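Local coordinates for protein cellulose hydrolase (Bacillus licheniformis, PDB 4YZT) that hydrolyses internal beta-1,4-glucosidic bonds of cellulose as a modular endoglucanase of glycoside hydrolase family 5, at residues Gln310-Arg313 / Ala314-Gln317; Glu258-Arg262 / Glu263-Val267; Tyr487-Tyr490 / Asp491-Phe494; Glu200-Lys203 / Asp204-Leu207. All coordinates share one frame; numbering follows the deposited sequence.

Contact 1: Gln310-Arg313 / Ala314-Gln317; sequences QFDR and AERQ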
loop_
_atom_site.group_PDB
_atom_site.type_symbol
_atom_site.label_atom_id
_atom_site.label_comp_id
_atom_site.label_asym_id
_atom_site.label_seq_id
_atom_site.Cartn_x
_atom_site.Cartn_y
_atom_site.Cartn_z
ATOM N N GLN A 310 1.935 1.631 -6.898
ATOM C CA GLN A 310 0.969 2.625 -7.378
ATOM C C GLN A 310 1.557 3.502 -8.476
ATOM O O GLN A 310 1.456 3.168 -9.648
ATOM C CB GLN A 310 0.464 3.479 -6.213
ATOM C CG GLN A 310 -0.041 2.687 -4.985
ATOM C CD GLN A 310 -1.212 1.758 -5.284
ATOM O OE1 GLN A 310 -1.834 1.822 -6.350
ATOM N NE2 GLN A 310 -1.509 0.873 -4.336
ATOM N N PHE A 311 2.169 4.621 -8.111
ATOM C CA PHE A 311 2.666 5.550 -9.127
ATOM C C PHE A 311 3.958 5.076 -9.810
ATOM O O PHE A 311 4.980 4.841 -9.159
ATOM C CB PHE A 311 2.891 6.932 -8.521
ATOM C CG PHE A 311 3.302 7.965 -9.530
ATOM C CD1 PHE A 311 2.437 8.321 -10.552
ATOM C CD2 PHE A 311 4.544 8.588 -9.456
ATOM C CE1 PHE A 311 2.794 9.272 -11.503
ATOM C CE2 PHE A 311 4.912 9.545 -10.398
ATOM C CZ PHE A 311 4.041 9.881 -11.422
ATOM N N ASP A 312 3.911 4.965 -11.140
ATOM C CA ASP A 312 5.089 4.615 -11.935
ATOM C C ASP A 312 5.845 5.895 -12.270
ATOM O O ASP A 312 5.457 6.629 -13.179
ATOM C CB ASP A 312 4.676 3.872 -13.216
ATOM C CG ASP A 312 5.870 3.391 -14.060
ATOM O OD1 ASP A 312 6.971 3.978 -14.001
ATOM O OD2 ASP A 312 5.686 2.417 -14.825
ATOM N N ARG A 313 6.919 6.158 -11.533
ATOM C CA ARG A 313 7.676 7.402 -11.671
ATOM C C ARG A 313 8.350 7.571 -13.029
ATOM O O ARG A 313 8.492 8.695 -13.506
ATOM C CB ARG A 313 8.741 7.495 -10.569
ATOM C CG ARG A 313 8.148 7.418 -9.158
ATOM C CD ARG A 313 9.247 7.379 -8.090
ATOM N NE ARG A 313 8.729 6.947 -6.791
ATOM C CZ ARG A 313 9.502 6.739 -5.730
ATOM N NH1 ARG A 313 10.814 6.935 -5.829
ATOM N NH2 ARG A 313 8.968 6.337 -4.586
ATOM N N ALA A 314 8.786 6.471 -13.641
ATOM C CA ALA A 314 9.464 6.553 -14.934
ATOM C C ALA A 314 8.480 6.883 -16.051
ATOM O O ALA A 314 8.765 7.723 -16.908
ATOM C CB ALA A 314 10.208 5.248 -15.252
ATOM N N GLU A 315 7.335 6.206 -16.051
ATOM C CA GLU A 315 6.283 6.475 -17.034
ATOM C C GLU A 315 5.498 7.734 -16.702
ATOM O O GLU A 315 4.813 8.294 -17.569
ATOM C CB GLU A 315 5.323 5.286 -17.135
ATOM C CG GLU A 315 5.949 4.067 -17.755
ATOM C CD GLU A 315 6.503 4.365 -19.126
ATOM O OE1 GLU A 315 5.726 4.839 -19.993
ATOM O OE2 GLU A 315 7.719 4.149 -19.330
ATOM N N ARG A 316 5.608 8.165 -15.447
ATOM C CA ARG A 316 4.875 9.309 -14.918
ATOM C C ARG A 316 3.368 9.095 -15.047
ATOM O O ARG A 316 2.628 9.992 -15.447
ATOM C CB ARG A 316 5.310 10.591 -15.615
ATOM C CG ARG A 316 6.827 10.775 -15.612
ATOM C CD ARG A 316 7.248 12.116 -16.185
ATOM N NE ARG A 316 6.723 13.241 -15.416
ATOM C CZ ARG A 316 7.001 14.511 -15.687
ATOM N NH1 ARG A 316 7.794 14.807 -16.708
ATOM N NH2 ARG A 316 6.485 15.480 -14.946
ATOM N N GLN A 317 2.932 7.889 -14.693
ATOM C CA GLN A 317 1.528 7.508 -14.743
ATOM C C GLN A 317 1.203 6.579 -13.579
ATOM O O GLN A 317 2.078 5.890 -13.063
ATOM C CB GLN A 317 1.194 6.829 -16.073
ATOM C CG GLN A 317 1.235 7.770 -17.265
ATOM C CD GLN A 317 1.219 7.036 -18.593
ATOM O OE1 GLN A 317 1.262 5.807 -18.635
ATOM N NE2 GLN A 317 1.159 7.791 -19.688
#
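D312 and Q317 face each other across a tight reversal, an antiparallel hydrogen-bonded pair that joins strand 311-312 to strand 317-318. D312 N donates to Q317 O at 2.8 Å, while Q317 N returns a longer bond of 3.2 Å to D312 O. R316 intrudes on this pairing: with both backbone torsions positive, it stands beside Q317 opposite the single residue D312, a G1 beta bulge, and its N lies 2.7 Å from D312 O in a bent, weak bond. The carboxylate of D312 lies over one face of the turn. Its CG is anti to the backbone N (chi1 -176°), which brings OD1 back over the loop to take E315 N at 3.0 Å in an almost straight bond (177°), entering from above the carboxylate plane. A314 N adds a weak bond to the same oxygen. OD2 rests against E315 CG at 3.4 Å and makes a long, weak ion pair with R319. Beneath the reversal, the F311 ring meets the backbone, CE1 lying 3.5 Å from Q317 N. R313 and R316 find their partners outside the turn: R313 bonds T40 and the carbonyl of G38, and R316 pairs with D62 of helix 57-66. The N-H groups of A314 to Q317 all turn to D312, those of E315 and Q317 in sound bonds, the others weakly; those on OD1, with R319, would probably keep its carboxylate ionised despite E315 nearby.

Contact 2: Glu258-Arg262 / Glu263-Val267; sequences EKFVR and EGYPV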
loop_
_atom_site.group_PDB
_atom_site.type_symbol
_atom_site.label_atom_id
_atom_site.label_comp_id
_atom_site.label_asym_id
_atom_site.label_seq_id
_atom_site.Cartn_x
_atom_site.Cartn_y
_atom_site.Cartn_z
ATOM N N GLU A 258 -11.545 8.006 19.965
ATOM C CA GLU A 258 -12.146 8.235 21.272
ATOM C C GLU A 258 -11.132 8.634 22.351
ATOM O O GLU A 258 -11.427 9.483 23.187
ATOM C CB GLU A 258 -12.919 6.992 21.721
ATOM C CG GLU A 258 -14.122 6.627 20.843
ATOM C CD GLU A 258 -14.746 5.293 21.249
ATOM O OE1 GLU A 258 -15.923 5.276 21.668
ATOM O OE2 GLU A 258 -14.046 4.262 21.164
ATOM N N LYS A 259 -9.949 8.030 22.344
ATOM C CA LYS A 259 -8.958 8.316 23.383
ATOM C C LYS A 259 -8.200 9.601 23.108
ATOM O O LYS A 259 -7.870 10.338 24.039
ATOM C CB LYS A 259 -7.952 7.162 23.532
ATOM C CG LYS A 259 -6.997 7.362 24.717
ATOM C CD LYS A 259 -6.180 6.123 25.036
ATOM C CE LYS A 259 -5.444 6.296 26.355
ATOM N NZ LYS A 259 -4.912 4.992 26.840
ATOM N N PHE A 260 -7.931 9.868 21.833
ATOM C CA PHE A 260 -6.985 10.927 21.491
ATOM C C PHE A 260 -7.578 12.059 20.667
ATOM O O PHE A 260 -7.467 13.214 21.060
ATOM C CB PHE A 260 -5.782 10.339 20.756
ATOM C CG PHE A 260 -4.944 9.406 21.610
ATOM C CD1 PHE A 260 -4.331 9.866 22.765
ATOM C CD2 PHE A 260 -4.758 8.080 21.237
ATOM C CE1 PHE A 260 -3.563 9.012 23.560
ATOM C CE2 PHE A 260 -3.980 7.226 22.008
ATOM C CZ PHE A 260 -3.383 7.687 23.174
ATOM N N VAL A 261 -8.190 11.743 19.524
ATOM C CA VAL A 261 -8.615 12.800 18.610
ATOM C C VAL A 261 -9.641 13.716 19.265
ATOM O O VAL A 261 -9.516 14.939 19.200
ATOM C CB VAL A 261 -9.210 12.237 17.285
ATOM C CG1 VAL A 261 -9.738 13.376 16.408
ATOM C CG2 VAL A 261 -8.172 11.426 16.511
ATOM N N ARG A 262 -10.642 13.146 19.931
ATOM C CA ARG A 262 -11.666 14.016 20.490
ATOM C C ARG A 262 -11.185 14.668 21.789
ATOM O O ARG A 262 -11.887 15.493 22.366
ATOM C CB ARG A 262 -12.994 13.269 20.683
ATOM C CG ARG A 262 -13.060 12.254 21.787
ATOM C CD ARG A 262 -14.474 11.692 21.873
ATOM N NE ARG A 262 -14.544 10.615 22.847
ATOM C CZ ARG A 262 -15.426 9.622 22.816
ATOM N NH1 ARG A 262 -16.346 9.555 21.852
ATOM N NH2 ARG A 262 -15.379 8.690 23.752
ATOM N N GLU A 263 -9.962 14.340 22.205
ATOM C CA GLU A 263 -9.299 15.055 23.295
ATOM C C GLU A 263 -8.320 16.112 22.763
ATOM O O GLU A 263 -7.579 16.728 23.533
ATOM C CB GLU A 263 -8.554 14.080 24.217
ATOM C CG GLU A 263 -9.460 13.151 25.025
ATOM C CD GLU A 263 -10.526 13.897 25.800
ATOM O OE1 GLU A 263 -10.186 14.886 26.484
ATOM O OE2 GLU A 263 -11.707 13.495 25.724
ATOM N N GLY A 264 -8.306 16.314 21.449
ATOM C CA GLY A 264 -7.519 17.386 20.859
ATOM C C GLY A 264 -6.178 17.010 20.232
ATOM O O GLY A 264 -5.447 17.894 19.765
ATOM N N TYR A 265 -5.840 15.726 20.223
ATOM C CA TYR A 265 -4.610 15.274 19.573
ATOM C C TYR A 265 -4.818 15.026 18.083
ATOM O O TYR A 265 -5.581 14.134 17.712
ATOM C CB TYR A 265 -4.084 13.976 20.214
ATOM C CG TYR A 265 -3.536 14.161 21.603
ATOM C CD1 TYR A 265 -2.257 14.668 21.799
ATOM C CD2 TYR A 265 -4.289 13.828 22.719
ATOM C CE1 TYR A 265 -1.746 14.850 23.076
ATOM C CE2 TYR A 265 -3.786 14.009 24.002
ATOM C CZ TYR A 265 -2.510 14.515 24.166
ATOM O OH TYR A 265 -1.995 14.695 25.432
ATOM N N PRO A 266 -4.121 15.786 17.223
ATOM C CA PRO A 266 -4.157 15.427 15.798
ATOM C C PRO A 266 -3.525 14.052 15.590
ATOM O O PRO A 266 -2.665 13.647 16.383
ATOM C CB PRO A 266 -3.322 16.523 15.126
ATOM C CG PRO A 266 -3.260 17.650 16.148
ATOM C CD PRO A 266 -3.259 16.948 17.476
ATOM N N VAL A 267 -3.947 13.339 14.551
ATOM C CA VAL A 267 -3.417 12.010 14.281
ATOM C C VAL A 267 -3.089 11.832 12.799
ATOM O O VAL A 267 -3.877 12.212 11.908
ATOM C CB VAL A 267 -4.407 10.908 14.742
ATOM C CG1 VAL A 267 -3.952 9.519 14.288
ATOM C CG2 VAL A 267 -4.570 10.936 16.273
HETATM O O HOH W 1 -11.877 10.594 25.372
#
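F260 O takes two backbone bonds as the helix ends, one from E263 N at 3.0 Å and one from Y265 N at 3.1 Å, reaching it from opposite faces of its carbonyl plane. G264 N bonds V261 O at 2.9 Å and closes a type I turn from V261 to G264. G264 has a positive phi of 101°, where a CB would press on the preceding carbonyl oxygen. Past the glycine the chain doubles back under the helix end, and Y265 O receives a CA-H...O contact from V261 CA. No other partner for that buried oxygen is found in the model. The two aromatic residues meet in an offset edge-to-face pair, the edge of the F260 ring directed toward the face of Y265 with the planes at 86° and CD1 of F260 4.0 Å from CD2 of Y265. The methylene chain of K259 lies over a face of the F260 ring, its CG above the centre. Deeper in, CG2 of V261 touches CG2 of V267 at 3.6 Å, the two side chains crossing at about a right angle. On the outer side a water donates to both E258 O and E263 OE2, and CG of E263, anti to its carbonyl carbon (chi1 -68°), rests 3.4 Å from K259 O. Strand 218-224 lies against F260, Y265 and V267. This is a Schellman motif with G264 at C-prime, here ending helix 243-261 and turning the chain into barrel strand 267-272 of the TIM-barrel.

Contact 3: Tyr487-Tyr490 / Asp491-Phe494; sequences YLNY and DEDF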
loop_
_atom_site.group_PDB
_atom_site.type_symbol
_atom_site.label_atom_id
_atom_site.label_comp_id
_atom_site.label_asym_id
_atom_site.label_seq_id
_atom_site.Cartn_x
_atom_site.Cartn_y
_atom_site.Cartn_z
ATOM N N TYR A 487 -1.748 -22.831 0.913
ATOM C CA TYR A 487 -1.670 -21.629 0.081
ATOM C C TYR A 487 -0.385 -20.860 0.357
ATOM O O TYR A 487 0.037 -20.700 1.505
ATOM C CB TYR A 487 -2.908 -20.745 0.272
ATOM C CG TYR A 487 -4.078 -21.280 -0.533
ATOM C CD1 TYR A 487 -4.973 -22.167 0.025
ATOM C CD2 TYR A 487 -4.239 -20.935 -1.870
ATOM C CE1 TYR A 487 -6.020 -22.683 -0.705
ATOM C CE2 TYR A 487 -5.284 -21.439 -2.613
ATOM C CZ TYR A 487 -6.170 -22.308 -2.030
ATOM O OH TYR A 487 -7.218 -22.814 -2.763
ATOM N N LEU A 488 0.246 -20.426 -0.730
ATOM C CA LEU A 488 1.515 -19.709 -0.705
ATOM C C LEU A 488 1.309 -18.190 -0.625
ATOM O O LEU A 488 0.175 -17.700 -0.690
ATOM C CB LEU A 488 2.342 -20.058 -1.951
ATOM C CG LEU A 488 2.564 -21.556 -2.241
ATOM C CD1 LEU A 488 3.367 -21.718 -3.521
ATOM C CD2 LEU A 488 3.290 -22.221 -1.087
ATOM N N ASN A 489 2.409 -17.448 -0.516
ATOM C CA ASN A 489 2.345 -15.993 -0.345
ATOM C C ASN A 489 2.886 -15.238 -1.551
ATOM O O ASN A 489 3.979 -15.526 -2.041
ATOM C CB ASN A 489 3.119 -15.563 0.901
ATOM C CG ASN A 489 2.500 -16.076 2.205
ATOM O OD1 ASN A 489 1.359 -16.521 2.238
ATOM N ND2 ASN A 489 3.263 -15.987 3.289
ATOM N N TYR A 490 2.121 -14.261 -2.028
ATOM C CA TYR A 490 2.551 -13.428 -3.154
ATOM C C TYR A 490 3.957 -12.846 -2.976
ATOM O O TYR A 490 4.331 -12.423 -1.879
ATOM C CB TYR A 490 1.557 -12.291 -3.369
ATOM C CG TYR A 490 2.009 -11.273 -4.402
ATOM C CD1 TYR A 490 2.047 -11.597 -5.754
ATOM C CD2 TYR A 490 2.401 -9.994 -4.022
ATOM C CE1 TYR A 490 2.458 -10.668 -6.705
ATOM C CE2 TYR A 490 2.812 -9.059 -4.968
ATOM C CZ TYR A 490 2.839 -9.408 -6.307
ATOM O OH TYR A 490 3.248 -8.487 -7.250
ATOM N N ASP A 491 4.720 -12.868 -4.069
ATOM C CA ASP A 491 6.045 -12.254 -4.188
ATOM C C ASP A 491 7.121 -13.114 -3.515
ATOM O O ASP A 491 8.080 -13.486 -4.173
ATOM C CB ASP A 491 6.059 -10.824 -3.622
ATOM C CG ASP A 491 7.089 -9.926 -4.296
ATOM O OD1 ASP A 491 7.406 -10.131 -5.489
ATOM O OD2 ASP A 491 7.574 -8.993 -3.627
ATOM N N GLU A 492 6.979 -13.443 -2.230
ATOM C CA GLU A 492 8.030 -14.251 -1.605
ATOM C C GLU A 492 7.984 -15.699 -2.103
ATOM O O GLU A 492 9.031 -16.348 -2.189
ATOM C CB GLU A 492 7.954 -14.190 -0.073
ATOM C CG GLU A 492 6.807 -14.925 0.554
ATOM C CD GLU A 492 6.729 -14.708 2.065
ATOM O OE1 GLU A 492 6.072 -15.517 2.744
ATOM O OE2 GLU A 492 7.308 -13.717 2.575
ATOM N N ASP A 493 6.799 -16.183 -2.486
ATOM C CA ASP A 493 6.651 -17.557 -2.973
ATOM C C ASP A 493 6.342 -17.664 -4.465
ATOM O O ASP A 493 6.695 -18.656 -5.103
ATOM C CB ASP A 493 5.541 -18.283 -2.215
ATOM C CG ASP A 493 5.850 -18.458 -0.745
ATOM O OD1 ASP A 493 7.045 -18.547 -0.396
ATOM O OD2 ASP A 493 4.888 -18.544 0.045
ATOM N N PHE A 494 5.637 -16.679 -5.025
ATOM C CA PHE A 494 5.243 -16.793 -6.431
ATOM C C PHE A 494 5.025 -15.446 -7.083
ATOM O O PHE A 494 4.816 -14.439 -6.411
ATOM C CB PHE A 494 3.959 -17.639 -6.584
ATOM C CG PHE A 494 2.719 -17.009 -5.967
ATOM C CD1 PHE A 494 1.984 -16.043 -6.665
ATOM C CD2 PHE A 494 2.286 -17.387 -4.706
ATOM C CE1 PHE A 494 0.854 -15.462 -6.107
ATOM C CE2 PHE A 494 1.146 -16.814 -4.140
ATOM C CZ PHE A 494 0.427 -15.848 -4.849
#
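A tight loop leading into strand 494-497 of the C-terminal region folds N489 back on D493 through two reciprocal bonds. N489 N donates to D493 OD2 at 2.8 Å, on the anti side of the carboxylate, and D493 N returns to N489 O at 2.9 Å. The asparagine amide adds a third link, ND2 reaching E492 OE1 at 2.9 Å from above the carboxylate plane. E492 has CG between its backbone N and carbonyl carbon (chi1 72°), which, with the chain then extended, lays the carboxylate alongside the amide. With alanine in place of E492, N489 ND2 would probably lose this acceptor, leaving the amide, still held through OD1, freer to turn. Y490 CA packs over a face of the F494 ring, 3.9 Å from its centroid, and D491 CB sits over a face of the Y490 ring in a second CH-pi contact. The other oxygen of D493 pairs with R506, and N489 OD1 accepts from W235 N, tying the loop to the segment after helix 228-231. The D491 side chain comes within about 6 Å of a bound glucose unit. At the apex, D491 has a positive phi and E492 N bonds weakly to Y490 O, the pattern of a classic gamma turn.

Contact 4: Glu200-Lys203 / Asp204-Leu207; sequences EDNK and DELL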
loop_
_atom_site.group_PDB
_atom_site.type_symbol
_atom_site.label_atom_id
_atom_site.label_comp_id
_atom_site.label_asym_id
_atom_site.label_seq_id
_atom_site.Cartn_x
_atom_site.Cartn_y
_atom_site.Cartn_z
ATOM N N GLU A 200 6.606 0.196 17.343
ATOM C CA GLU A 200 6.282 -0.322 16.017
ATOM C C GLU A 200 5.216 0.488 15.274
ATOM O O GLU A 200 4.620 -0.020 14.323
ATOM C CB GLU A 200 5.848 -1.799 16.126
ATOM C CG GLU A 200 6.944 -2.699 16.683
ATOM C CD GLU A 200 6.608 -4.183 16.612
ATOM O OE1 GLU A 200 5.410 -4.535 16.630
ATOM O OE2 GLU A 200 7.548 -5.002 16.542
ATOM N N ASP A 201 5.015 1.747 15.684
ATOM C CA ASP A 201 3.943 2.591 15.159
ATOM C C ASP A 201 2.621 1.833 15.184
ATOM O O ASP A 201 1.789 1.978 14.298
ATOM C CB ASP A 201 4.259 3.069 13.731
ATOM C CG ASP A 201 5.287 4.194 13.706
ATOM O OD1 ASP A 201 5.278 5.039 14.628
ATOM O OD2 ASP A 201 6.113 4.227 12.772
ATOM N N ASN A 202 2.441 1.007 16.206
ATOM C CA ASN A 202 1.282 0.133 16.258
ATOM C C ASN A 202 0.131 0.796 17.015
ATOM O O ASN A 202 0.327 1.457 18.037
ATOM C CB ASN A 202 1.667 -1.220 16.885
ATOM C CG ASN A 202 0.467 -2.114 17.134
ATOM O OD1 ASN A 202 -0.177 -2.016 18.175
ATOM N ND2 ASN A 202 0.166 -2.995 16.184
ATOM N N LYS A 203 -1.076 0.611 16.495
ATOM C CA LYS A 203 -2.269 1.248 17.040
ATOM C C LYS A 203 -2.577 0.794 18.475
ATOM O O LYS A 203 -3.010 1.580 19.315
ATOM C CB LYS A 203 -3.437 0.961 16.098
ATOM C CG LYS A 203 -4.798 0.938 16.716
ATOM C CD LYS A 203 -5.729 0.141 15.827
ATOM C CE LYS A 203 -5.669 -1.346 16.145
ATOM N NZ LYS A 203 -6.524 -1.706 17.318
ATOM N N ASP A 204 -2.324 -0.472 18.775
ATOM C CA ASP A 204 -2.636 -0.966 20.109
ATOM C C ASP A 204 -1.602 -0.487 21.119
ATOM O O ASP A 204 -1.939 -0.214 22.271
ATOM C CB ASP A 204 -2.750 -2.488 20.094
ATOM C CG ASP A 204 -3.956 -2.960 19.305
ATOM O OD1 ASP A 204 -5.043 -2.372 19.482
ATOM O OD2 ASP A 204 -3.818 -3.890 18.483
ATOM N N GLU A 205 -0.353 -0.344 20.685
ATOM C CA GLU A 205 0.658 0.238 21.559
ATOM C C GLU A 205 0.315 1.691 21.878
ATOM O O GLU A 205 0.481 2.149 23.025
ATOM C CB GLU A 205 2.049 0.149 20.930
ATOM C CG GLU A 205 2.536 -1.273 20.686
ATOM C CD GLU A 205 2.897 -2.038 21.961
ATOM O OE1 GLU A 205 3.262 -1.420 22.986
ATOM O OE2 GLU A 205 2.829 -3.286 21.922
ATOM N N LEU A 206 -0.153 2.420 20.867
ATOM C CA LEU A 206 -0.538 3.808 21.058
ATOM C C LEU A 206 -1.656 3.929 22.115
ATOM O O LEU A 206 -1.698 4.874 22.912
ATOM C CB LEU A 206 -0.998 4.417 19.720
ATOM C CG LEU A 206 -1.202 5.927 19.720
ATOM C CD1 LEU A 206 0.144 6.633 19.718
ATOM C CD2 LEU A 206 -2.033 6.329 18.521
ATOM N N LEU A 207 -2.541 2.940 22.128
ATOM C CA LEU A 207 -3.708 2.948 22.993
ATOM C C LEU A 207 -3.424 2.453 24.408
ATOM O O LEU A 207 -4.147 2.816 25.346
ATOM C CB LEU A 207 -4.805 2.097 22.365
ATOM C CG LEU A 207 -5.443 2.715 21.118
ATOM C CD1 LEU A 207 -6.332 1.705 20.408
ATOM C CD2 LEU A 207 -6.241 3.955 21.525
HETATM O O HOH W 2 -2.406 -4.407 16.184
HETATM O O HOH W 3 1.264 -4.646 19.802
#
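N202 sits just before helix 203-208 and caps it, its OD1 reaching E205 N at 3.0 Å in the carbonyl plane, on a lone pair. D204 N also points to this oxygen at 2.7 Å, but its bond is bent and weak. With CG anti to the backbone N (chi1 173°), the amide of N202 swings over the first turn. The packed part lies on the barrel side, where L206 N bonds N202 O at 3.0 Å. L207 N bonds K203 O at 3.2 Å, with L207 CG packed against the same oxygen, while CD1 of L207 also meets K203 CG. The other side is wet. One water accepts from N202 ND2 and donates to D204 OD2; a second donates to E205 OE2 and, weakly, to N202 OD1. Between these sides K203 bends at chi3 and chi4 to lie alongside D204, its NZ forming a 2.7 Å salt bridge with OD1 from above the carboxylate plane, with a weak further bond to D252 O. A methionine in place of K203 would probably strip D204 of its charged partner and leave that carboxylate freer to turn. The amide oxygen of N202 thus takes up first-turn N-H groups without bringing a charge of its own, and the carboxylates of D204 and E205, set at the helix N-terminus, would probably interact favourably with the dipole of the helix.

In chain order come contacts 4, 2, 1 and 3. The first two form one neighbourhood of the eight-stranded barrel, their centres about 14 Å apart: helix 203-208 touches the end of helix 243-261, where K259 NZ probably bonds L207 O at 2.7 Å and F260 packs on L206 and L207. Contact 1, just after the last barrel strand, lies about 36 Å centre to centre from contact 2 and 32 Å from contact 4. Contact 3 belongs to the C-terminal region, 25 Å from contact 1 between centres. Side chains of contacts 1 and 4 come within about 10 Å of bound glucose, and one of contact 3 about 6 Å, but none is a pocket residue, whereas 258-267 is structural packing.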